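Local coordinates for protein lysine cyclodeaminase (Streptomyces pristinaespiralis, PDB 5YU3) that catalyses the NAD-dependent cyclodeamination of L-lysine to L-pipecolic acid, with release of ammonia, and probably acts likewise on L-ornithine to give proline, at residues A[134-147]-A[161-175]. Residues are numbered along the deposited sequence; the frame is centred on the assembly and turned at random.
Sequences ARPDSHTLGLIGTG and LPLQRALVWDTDPAH. With NAD (nicotinamide-adenine-dinucleotide), chain F.
The first beta-alpha-beta unit of the NAD-binding Rossmann domain brings strands 140-144 and 165-169 together as parallel neighbours, with helix 148-160 as the crossover between them. Backbone bonds alternate along the pair, among them Leu141 N to Arg165 O. On the helix side, Leu143 and Val168 point the same way, side by side, and CD1 of Leu163 meets CB of Leu141 at 3.8 Å. At the start of the strands, Arg165 runs extended from CG to NE and gives NE to Thr140 OG1 at 3.0 Å, nearly straight (171°) and in the guanidinium plane; CD1 of Leu167 lies over one face of that group, and NH2 goes on to a salt bridge with Glu201. Nearby, CB of Gln164 sits over a face of the His139 ring, 3.3 Å from His139 NE2. The far end forms the adenosine side of the NAD pocket. Asp170 swings its carboxylate away from its own amide nitrogen (chi1 -160°) and reaches the adenosine ribose, OD1 accepting from NAD O2B at 2.6 Å and OD2 from NAD O3B at 2.7 Å. The anti lone pair of OD2 receives Thr146 N at 2.8 Å, fixing the carboxylate to the glycine-rich turn, while His175 ND1 donates to NAD O3B at 2.9 Å.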
loop_
_atom_site.group_PDB
_atom_site.type_symbol
_atom_site.label_atom_id
_atom_site.label_comp_id
_atom_site.label_asym_id
_atom_site.label_seq_id
_atom_site.Cartn_x
_atom_site.Cartn_y
_atom_site.Cartn_z
ATOM N N ALA A 134 9.832 -15.932 -28.979
ATOM C CA ALA A 134 10.008 -17.359 -29.204
ATOM C C ALA A 134 9.657 -17.697 -30.647
ATOM O O ALA A 134 8.879 -16.994 -31.300
ATOM C CB ALA A 134 9.132 -18.184 -28.253
ATOM N N ARG A 135 10.234 -18.783 -31.138
ATOM C CA ARG A 135 9.919 -19.250 -32.478
ATOM C C ARG A 135 8.424 -19.550 -32.571
ATOM O O ARG A 135 7.874 -20.209 -31.679
ATOM C CB ARG A 135 10.731 -20.502 -32.801
ATOM C CG ARG A 135 12.050 -20.229 -33.519
ATOM C CD ARG A 135 12.627 -21.534 -34.068
ATOM N NE ARG A 135 11.915 -21.997 -35.262
ATOM C CZ ARG A 135 12.151 -21.568 -36.501
ATOM N NH1 ARG A 135 13.094 -20.666 -36.730
ATOM N NH2 ARG A 135 11.448 -22.051 -37.518
ATOM N N PRO A 136 7.731 -19.069 -33.602
ATOM C CA PRO A 136 6.283 -19.309 -33.683
ATOM C C PRO A 136 5.909 -20.767 -33.831
ATOM O O PRO A 136 4.744 -21.112 -33.607
ATOM C CB PRO A 136 5.857 -18.490 -34.905
ATOM C CG PRO A 136 7.245 -18.246 -35.672
ATOM C CD PRO A 136 8.170 -18.200 -34.748
ATOM N N ASP A 137 6.852 -21.641 -34.190
ATOM C CA ASP A 137 6.582 -23.069 -34.245
ATOM C C ASP A 137 7.144 -23.806 -33.034
ATOM O O ASP A 137 7.297 -25.035 -33.080
ATOM C CB ASP A 137 7.127 -23.665 -35.550
ATOM C CG ASP A 137 8.627 -23.482 -35.704
ATOM O OD1 ASP A 137 9.228 -22.721 -34.917
ATOM O OD2 ASP A 137 9.213 -24.096 -36.623
ATOM N N SER A 138 7.453 -23.078 -31.954
ATOM C CA SER A 138 7.922 -23.699 -30.718
ATOM C C SER A 138 7.006 -24.840 -30.297
ATOM O O SER A 138 5.785 -24.678 -30.206
ATOM C CB SER A 138 7.995 -22.653 -29.604
ATOM O OG SER A 138 9.082 -21.763 -29.810
ATOM N N HIS A 139 7.608 -25.987 -30.018
ATOM C CA HIS A 139 6.880 -27.215 -29.747
ATOM C C HIS A 139 7.109 -27.747 -28.338
ATOM O O HIS A 139 6.214 -28.388 -27.775
ATOM C CB HIS A 139 7.279 -28.251 -30.833
ATOM C CG HIS A 139 7.105 -29.690 -30.454
ATOM N ND1 HIS A 139 7.862 -30.313 -29.482
ATOM C CD2 HIS A 139 6.318 -30.655 -30.988
ATOM C CE1 HIS A 139 7.510 -31.585 -29.397
ATOM N NE2 HIS A 139 6.577 -31.819 -30.304
ATOM N N THR A 140 8.263 -27.467 -27.736
ATOM C CA THR A 140 8.632 -28.007 -26.432
ATOM C C THR A 140 8.839 -26.876 -25.438
ATOM O O THR A 140 9.729 -26.039 -25.624
ATOM C CB THR A 140 9.909 -28.844 -26.524
ATOM O OG1 THR A 140 9.653 -30.015 -27.311
ATOM C CG2 THR A 140 10.376 -29.251 -25.132
ATOM N N LEU A 141 8.046 -26.869 -24.375
ATOM C CA LEU A 141 8.212 -25.914 -23.289
ATOM C C LEU A 141 8.991 -26.566 -22.158
ATOM O O LEU A 141 8.776 -27.740 -21.835
ATOM C CB LEU A 141 6.851 -25.419 -22.777
ATOM C CG LEU A 141 6.816 -24.623 -21.462
ATOM C CD1 LEU A 141 7.455 -23.256 -21.676
ATOM C CD2 LEU A 141 5.371 -24.469 -20.965
ATOM N N GLY A 142 9.906 -25.809 -21.567
ATOM C CA GLY A 142 10.580 -26.209 -20.343
ATOM C C GLY A 142 10.061 -25.378 -19.182
ATOM O O GLY A 142 9.828 -24.175 -19.329
ATOM N N LEU A 143 9.862 -26.030 -18.035
ATOM C CA LEU A 143 9.474 -25.339 -16.806
ATOM C C LEU A 143 10.432 -25.738 -15.700
ATOM O O LEU A 143 10.571 -26.927 -15.400
ATOM C CB LEU A 143 8.029 -25.669 -16.391
ATOM C CG LEU A 143 6.923 -25.269 -17.369
ATOM C CD1 LEU A 143 5.577 -25.806 -16.889
ATOM C CD2 LEU A 143 6.848 -23.745 -17.591
ATOM N N ILE A 144 11.098 -24.755 -15.095
ATOM C CA ILE A 144 11.883 -24.974 -13.886
ATOM C C ILE A 144 11.130 -24.322 -12.738
ATOM O O ILE A 144 10.912 -23.102 -12.747
ATOM C CB ILE A 144 13.305 -24.400 -13.994
ATOM C CG1 ILE A 144 13.968 -24.822 -15.309
ATOM C CG2 ILE A 144 14.120 -24.828 -12.766
ATOM C CD1 ILE A 144 14.396 -26.246 -15.315
ATOM N N GLY A 145 10.742 -25.128 -11.749
ATOM C CA GLY A 145 9.733 -24.714 -10.792
ATOM C C GLY A 145 8.349 -25.099 -11.289
ATOM O O GLY A 145 7.907 -24.614 -12.333
ATOM N N THR A 146 7.684 -26.015 -10.584
ATOM C CA THR A 146 6.350 -26.445 -10.980
ATOM C C THR A 146 5.378 -26.186 -9.840
ATOM O O THR A 146 4.627 -27.079 -9.427
ATOM C CB THR A 146 6.331 -27.924 -11.394
ATOM O OG1 THR A 146 6.721 -28.748 -10.294
ATOM C CG2 THR A 146 7.278 -28.159 -12.568
ATOM N N GLY A 147 5.392 -24.966 -9.326
ATOM C CA GLY A 147 4.425 -24.527 -8.340
ATOM C C GLY A 147 3.257 -23.821 -8.990
ATOM O O GLY A 147 2.810 -24.187 -10.087
ATOM N N LEU A 161 1.421 -20.474 -28.515
ATOM C CA LEU A 161 2.394 -21.288 -29.227
ATOM C C LEU A 161 1.873 -22.708 -29.398
ATOM O O LEU A 161 1.129 -23.210 -28.549
ATOM C CB LEU A 161 3.739 -21.336 -28.483
ATOM C CG LEU A 161 4.478 -20.011 -28.297
ATOM C CD1 LEU A 161 5.616 -20.191 -27.296
ATOM C CD2 LEU A 161 4.956 -19.464 -29.654
ATOM N N PRO A 162 2.270 -23.389 -30.478
ATOM C CA PRO A 162 1.772 -24.750 -30.751
ATOM C C PRO A 162 2.485 -25.820 -29.931
ATOM O O PRO A 162 3.072 -26.773 -30.463
ATOM C CB PRO A 162 2.019 -24.886 -32.256
ATOM C CG PRO A 162 3.321 -23.967 -32.436
ATOM C CD PRO A 162 3.183 -22.964 -31.601
ATOM N N LEU A 163 2.418 -25.674 -28.609
ATOM C CA LEU A 163 3.154 -26.546 -27.707
ATOM C C LEU A 163 2.589 -27.955 -27.741
ATOM O O LEU A 163 1.372 -28.154 -27.655
ATOM C CB LEU A 163 3.103 -26.008 -26.277
ATOM C CG LEU A 163 3.749 -24.646 -26.024
ATOM C CD1 LEU A 163 3.705 -24.332 -24.539
ATOM C CD2 LEU A 163 5.191 -24.609 -26.527
ATOM N N GLN A 164 3.480 -28.937 -27.861
ATOM C CA GLN A 164 3.090 -30.334 -27.814
ATOM C C GLN A 164 3.547 -31.047 -26.554
ATOM O O GLN A 164 2.953 -32.068 -26.191
ATOM C CB GLN A 164 3.633 -31.081 -29.039
ATOM C CG GLN A 164 2.987 -30.630 -30.340
ATOM C CD GLN A 164 1.663 -31.332 -30.591
ATOM O OE1 GLN A 164 0.818 -30.840 -31.344
ATOM N NE2 GLN A 164 1.473 -32.490 -29.955
ATOM N N ARG A 165 4.567 -30.541 -25.870
ATOM C CA ARG A 165 5.017 -31.200 -24.656
ATOM C C ARG A 165 5.692 -30.189 -23.749
ATOM O O ARG A 165 6.163 -29.137 -24.191
ATOM C CB ARG A 165 5.965 -32.368 -24.959
ATOM C CG ARG A 165 7.302 -31.942 -25.494
ATOM C CD ARG A 165 8.220 -33.143 -25.668
ATOM N NE ARG A 165 9.526 -32.747 -26.184
ATOM C CZ ARG A 165 10.624 -33.488 -26.074
ATOM N NH1 ARG A 165 10.573 -34.663 -25.456
ATOM N NH2 ARG A 165 11.772 -33.046 -26.565
ATOM N N ALA A 166 5.709 -30.523 -22.465
ATOM C CA ALA A 166 6.372 -29.728 -21.439
ATOM C C ALA A 166 7.316 -30.637 -20.669
ATOM O O ALA A 166 6.888 -31.667 -20.130
ATOM C CB ALA A 166 5.349 -29.076 -20.497
ATOM N N LEU A 167 8.598 -30.267 -20.637
ATOM C CA LEU A 167 9.617 -30.932 -19.830
ATOM C C LEU A 167 9.810 -30.115 -18.559
ATOM O O LEU A 167 10.118 -28.922 -18.643
ATOM C CB LEU A 167 10.932 -31.024 -20.603
ATOM C CG LEU A 167 10.930 -31.701 -21.978
ATOM C CD1 LEU A 167 12.325 -31.635 -22.591
ATOM C CD2 LEU A 167 10.465 -33.149 -21.865
ATOM N N VAL A 168 9.613 -30.735 -17.391
ATOM C CA VAL A 168 9.446 -29.961 -16.164
ATOM C C VAL A 168 10.329 -30.488 -15.039
ATOM O O VAL A 168 10.595 -31.690 -14.925
ATOM C CB VAL A 168 7.956 -29.920 -15.720
ATOM C CG1 VAL A 168 7.073 -29.541 -16.885
ATOM C CG2 VAL A 168 7.510 -31.251 -15.133
ATOM N N TRP A 169 10.791 -29.562 -14.195
ATOM C CA TRP A 169 11.604 -29.906 -13.043
ATOM C C TRP A 169 11.217 -29.040 -11.854
ATOM O O TRP A 169 10.856 -27.871 -12.014
ATOM C CB TRP A 169 13.105 -29.730 -13.326
ATOM C CG TRP A 169 13.962 -30.238 -12.225
ATOM C CD1 TRP A 169 14.714 -29.502 -11.351
ATOM C CD2 TRP A 169 14.166 -31.609 -11.870
ATOM N NE1 TRP A 169 15.372 -30.329 -10.477
ATOM C CE2 TRP A 169 15.049 -31.628 -10.771
ATOM C CE3 TRP A 169 13.684 -32.821 -12.374
ATOM C CZ2 TRP A 169 15.470 -32.816 -10.172
ATOM C CZ3 TRP A 169 14.094 -33.998 -11.772
ATOM C CH2 TRP A 169 14.977 -33.986 -10.684
ATOM N N ASP A 170 11.287 -29.639 -10.670
ATOM C CA ASP A 170 11.190 -28.953 -9.391
ATOM C C ASP A 170 12.149 -29.650 -8.440
ATOM O O ASP A 170 12.392 -30.854 -8.569
ATOM C CB ASP A 170 9.746 -28.996 -8.852
ATOM C CG ASP A 170 9.456 -27.921 -7.808
ATOM O OD1 ASP A 170 9.951 -28.042 -6.667
ATOM O OD2 ASP A 170 8.679 -26.981 -8.124
ATOM N N THR A 171 12.702 -28.897 -7.480
ATOM C CA THR A 171 13.593 -29.527 -6.508
ATOM C C THR A 171 12.830 -30.341 -5.476
ATOM O O THR A 171 13.435 -31.162 -4.776
ATOM C CB THR A 171 14.458 -28.477 -5.806
ATOM O OG1 THR A 171 13.641 -27.369 -5.420
ATOM C CG2 THR A 171 15.559 -27.990 -6.746
ATOM N N ASP A 172 11.520 -30.137 -5.376
ATOM C CA ASP A 172 10.665 -30.918 -4.498
ATOM C C ASP A 172 10.049 -32.031 -5.328
ATOM O O ASP A 172 9.275 -31.739 -6.251
ATOM C CB ASP A 172 9.576 -30.033 -3.890
ATOM C CG ASP A 172 8.791 -30.734 -2.791
ATOM O OD1 ASP A 172 8.488 -31.933 -2.940
ATOM O OD2 ASP A 172 8.474 -30.086 -1.776
ATOM N N PRO A 173 10.359 -33.307 -5.061
ATOM C CA PRO A 173 9.827 -34.375 -5.923
ATOM C C PRO A 173 8.312 -34.434 -5.929
ATOM O O PRO A 173 7.714 -34.681 -6.982
ATOM C CB PRO A 173 10.463 -35.640 -5.338
ATOM C CG PRO A 173 11.622 -35.049 -4.394
ATOM C CD PRO A 173 11.184 -33.904 -3.955
ATOM N N ALA A 174 7.676 -34.173 -4.783
ATOM C CA ALA A 174 6.217 -34.149 -4.725
ATOM C C ALA A 174 5.635 -33.099 -5.666
ATOM O O ALA A 174 4.589 -33.324 -6.289
ATOM C CB ALA A 174 5.760 -33.882 -3.293
ATOM N N HIS A 175 6.290 -31.939 -5.771
ATOM C CA HIS A 175 5.746 -30.842 -6.571
ATOM C C HIS A 175 5.915 -31.079 -8.065
ATOM O O HIS A 175 5.051 -30.680 -8.850
ATOM C CB HIS A 175 6.403 -29.520 -6.168
ATOM C CG HIS A 175 6.076 -29.093 -4.773
ATOM N ND1 HIS A 175 6.383 -27.840 -4.287
ATOM C CD2 HIS A 175 5.460 -29.748 -3.759
ATOM C CE1 HIS A 175 5.975 -27.744 -3.033
ATOM N NE2 HIS A 175 5.410 -28.888 -2.690
HETATM P PA NAD F . 5.310 -21.652 -5.492
HETATM O O1A NAD F . 5.806 -21.791 -4.087
HETATM O O2A NAD F . 3.894 -22.069 -5.838
HETATM O O5B NAD F . 6.263 -22.528 -6.448
HETATM C C5B NAD F . 7.680 -22.314 -6.435
HETATM C C4B NAD F . 8.320 -23.660 -6.743
HETATM O O4B NAD F . 9.727 -23.483 -6.920
HETATM C C3B NAD F . 8.159 -24.644 -5.581
HETATM O O3B NAD F . 7.454 -25.825 -6.024
HETATM C C2B NAD F . 9.587 -24.970 -5.177
HETATM O O2B NAD F . 9.783 -26.324 -4.778
HETATM C C1B NAD F . 10.341 -24.679 -6.455
HETATM N N9A NAD F . 11.795 -24.439 -6.327
HETATM C C8A NAD F . 12.462 -23.808 -5.333
HETATM N N7A NAD F . 13.805 -23.776 -5.610
HETATM C C5A NAD F . 13.981 -24.393 -6.802
HETATM C C6A NAD F . 15.114 -24.723 -7.689
HETATM N N6A NAD F . 16.379 -24.368 -7.362
HETATM N N1A NAD F . 14.839 -25.364 -8.847
HETATM C C2A NAD F . 13.597 -25.734 -9.214
HETATM N N3A NAD F . 12.520 -25.482 -8.452
HETATM C C4A NAD F . 12.654 -24.825 -7.266
HETATM O O3 NAD F . 5.528 -20.100 -5.920
HETATM P PN NAD F . 5.000 -19.374 -7.244
HETATM O O1N NAD F . 5.037 -20.365 -8.384
HETATM O O2N NAD F . 3.714 -18.654 -6.899
HETATM O O5D NAD F . 6.115 -18.229 -7.467
HETATM C C5D NAD F . 7.403 -18.571 -7.982
HETATM C C4D NAD F . 8.212 -17.289 -8.177
HETATM O O4D NAD F . 7.527 -16.412 -9.070
HETATM C C3D NAD F . 8.376 -16.517 -6.879
HETATM O O3D NAD F . 9.690 -15.917 -6.862
HETATM C C2D NAD F . 7.352 -15.410 -7.002
HETATM O O2D NAD F . 7.633 -14.285 -6.159
HETATM C C1D NAD F . 7.475 -15.110 -8.482
HETATM N N1N NAD F . 6.369 -14.356 -9.058
HETATM C C2N NAD F . 6.647 -13.513 -10.062
HETATM C C3N NAD F . 5.647 -12.758 -10.658
HETATM C C7N NAD F . 6.007 -11.846 -11.784
HETATM O O7N NAD F . 5.215 -11.011 -12.171
HETATM N N7N NAD F . 7.203 -12.008 -12.376
HETATM C C4N NAD F . 4.322 -12.904 -10.237
HETATM C C5N NAD F . 4.063 -13.813 -9.212
HETATM C C6N NAD F . 5.105 -14.542 -8.637
HETATM O O HOH W 1 12.699 -30.720 -28.105
#